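Local coordinates for nicastrin (Dictyostelium purpureum, PDB 4R12), which probably serves as an essential, putatively substrate-recruiting subunit of gamma-secretase, the membrane complex that cleaves Notch receptors and amyloid precursor protein within the bilayer, at residues Ser487-Ser492 with Leu545-Ser550. Sequence-based numbering, arbitrary orientation.
Sequences SVFGTS and LHNALS
Beside strand 542-548, in the extracellular part of nicastrin, the phenyl ring of F489 from the loop 487-492 lies against N547, A548 and L549. L549 covers one ring face: its CD2 sits 4.2 Å from the centroid of the F489 ring and only 12° off the ring normal, a CH-pi contact. L549 CG is anti to its own backbone N (chi1 175°), which brings both methyls to the phenylalanine, CD2 over the ring centre and CD1 back towards the root of the side chain, 4.0 Å from F489 CG. L549 CB closes on the near ortho carbon, F489 CD1, at the same distance. N547 meets the far end of the ring. Its carboxamide stands nearly upright to the phenyl plane, 83° apart, and F489 points its edge at it, CZ lying 3.3 Å from N547 OD1. The polar ends of that amide are held from two sides of the fold: OD1 is hydrogen-bonded to Q198 NE2 of strand 192-203 and ND2 to Y280 OH of helix 276-287, which probably fixes the amide's rotation beside the ring. Strand 542-548 pairs antiparallel with strand 192-203, and the loop binds that same strand through backbone hydrogen bonds of S487 with G196 and F489 with P194, so loop and strand 542-548 are both attached to strand 192-203. A548 O approaches F489 CD1 obliquely at 3.7 Å. W562, on the hairpin 553-564, touches both F489 and L549. With an alanine at F489, the L549 methyls would probably lose the face they pack on, and a gap would be likely to open beside the N547 amide. F489 CG, too, is anti to its backbone N, carrying the ring out from the loop towards the strand.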
loop_
_atom_site.group_PDB
_atom_site.type_symbol
_atom_site.label_atom_id
_atom_site.label_comp_id
_atom_site.label_asym_id
_atom_site.label_seq_id
_atom_site.Cartn_x
_atom_site.Cartn_y
_atom_site.Cartn_z
ATOM N N SER A 487 -3.705 -3.375 -6.257
ATOM C CA SER A 487 -4.514 -3.763 -7.420
ATOM C C SER A 487 -4.322 -5.259 -7.696
ATOM O O SER A 487 -4.067 -6.042 -6.763
ATOM C CB SER A 487 -4.164 -2.896 -8.655
ATOM O OG SER A 487 -5.002 -3.187 -9.751
ATOM N N VAL A 488 -4.469 -5.671 -8.952
ATOM C CA VAL A 488 -4.495 -7.096 -9.266
ATOM C C VAL A 488 -3.169 -7.618 -9.805
ATOM O O VAL A 488 -2.406 -6.896 -10.454
ATOM C CB VAL A 488 -5.623 -7.428 -10.270
ATOM C CG1 VAL A 488 -6.972 -7.159 -9.626
ATOM C CG2 VAL A 488 -5.471 -6.632 -11.564
ATOM N N PHE A 489 -2.902 -8.888 -9.518
ATOM C CA PHE A 489 -1.627 -9.488 -9.856
ATOM C C PHE A 489 -1.392 -9.580 -11.355
ATOM O O PHE A 489 -0.284 -9.339 -11.829
ATOM C CB PHE A 489 -1.508 -10.884 -9.249
ATOM C CG PHE A 489 -0.254 -11.598 -9.645
ATOM C CD1 PHE A 489 0.944 -11.313 -9.011
ATOM C CD2 PHE A 489 -0.261 -12.533 -10.674
ATOM C CE1 PHE A 489 2.116 -11.954 -9.387
ATOM C CE2 PHE A 489 0.902 -13.187 -11.053
ATOM C CZ PHE A 489 2.092 -12.901 -10.413
ATOM N N GLY A 490 -2.432 -9.947 -12.094
ATOM C CA GLY A 490 -2.308 -10.196 -13.522
ATOM C C GLY A 490 -3.305 -11.254 -13.942
ATOM O O GLY A 490 -4.065 -11.750 -13.109
ATOM N N THR A 491 -3.312 -11.605 -15.226
ATOM C CA THR A 491 -4.257 -12.599 -15.735
ATOM C C THR A 491 -3.710 -14.020 -15.668
ATOM O O THR A 491 -4.463 -14.985 -15.791
ATOM C CB THR A 491 -4.654 -12.293 -17.180
ATOM O OG1 THR A 491 -3.480 -11.965 -17.931
ATOM C CG2 THR A 491 -5.593 -11.102 -17.221
ATOM N N SER A 492 -2.396 -14.139 -15.485
ATOM C CA SER A 492 -1.737 -15.430 -15.300
ATOM C C SER A 492 -0.361 -15.216 -14.676
ATOM O O SER A 492 0.036 -14.084 -14.428
ATOM C CB SER A 492 -1.592 -16.172 -16.628
ATOM O OG SER A 492 -0.515 -15.635 -17.379
ATOM N N LEU A 545 12.335 -7.420 -9.255
ATOM C CA LEU A 545 10.932 -7.644 -8.955
ATOM C C LEU A 545 10.694 -9.068 -8.464
ATOM O O LEU A 545 11.388 -9.993 -8.886
ATOM C CB LEU A 545 10.077 -7.396 -10.200
ATOM C CG LEU A 545 10.126 -5.994 -10.811
ATOM C CD1 LEU A 545 9.493 -6.015 -12.200
ATOM C CD2 LEU A 545 9.394 -5.011 -9.917
ATOM N N HIS A 546 9.696 -9.246 -7.601
ATOM C CA HIS A 546 9.245 -10.593 -7.248
ATOM C C HIS A 546 7.723 -10.652 -7.078
ATOM O O HIS A 546 7.121 -9.723 -6.523
ATOM C CB HIS A 546 9.917 -11.091 -5.967
ATOM C CG HIS A 546 9.979 -12.583 -5.885
ATOM N ND1 HIS A 546 11.098 -13.299 -6.253
ATOM C CD2 HIS A 546 9.043 -13.497 -5.538
ATOM C CE1 HIS A 546 10.857 -14.591 -6.110
ATOM N NE2 HIS A 546 9.616 -14.739 -5.680
ATOM N N ASN A 547 7.115 -11.731 -7.575
ATOM C CA ASN A 547 5.679 -11.966 -7.434
ATOM C C ASN A 547 5.177 -11.803 -5.993
ATOM O O ASN A 547 5.789 -12.318 -5.057
ATOM C CB ASN A 547 5.304 -13.383 -7.884
ATOM C CG ASN A 547 5.353 -13.579 -9.392
ATOM O OD1 ASN A 547 5.415 -12.625 -10.179
ATOM N ND2 ASN A 547 5.284 -14.834 -9.801
ATOM N N ALA A 548 4.058 -11.108 -5.837
ATOM C CA ALA A 548 3.361 -11.021 -4.560
ATOM C C ALA A 548 1.938 -11.501 -4.809
ATOM O O ALA A 548 1.121 -10.782 -5.384
ATOM C CB ALA A 548 3.388 -9.603 -4.012
ATOM N N LEU A 549 1.670 -12.735 -4.387
ATOM C CA LEU A 549 0.472 -13.471 -4.773
ATOM C C LEU A 549 0.206 -14.565 -3.751
ATOM O O LEU A 549 1.129 -15.248 -3.309
ATOM C CB LEU A 549 0.631 -14.085 -6.175
ATOM C CG LEU A 549 -0.484 -14.998 -6.721
ATOM C CD1 LEU A 549 -1.747 -14.206 -7.014
ATOM C CD2 LEU A 549 -0.035 -15.758 -7.976
ATOM N N SER A 550 -1.057 -14.717 -3.375
ATOM C CA SER A 550 -1.438 -15.725 -2.395
ATOM C C SER A 550 -1.000 -17.106 -2.844
ATOM O O SER A 550 -1.073 -17.432 -4.028
ATOM C CB SER A 550 -2.950 -15.712 -2.167
ATOM O OG SER A 550 -3.325 -16.728 -1.246
#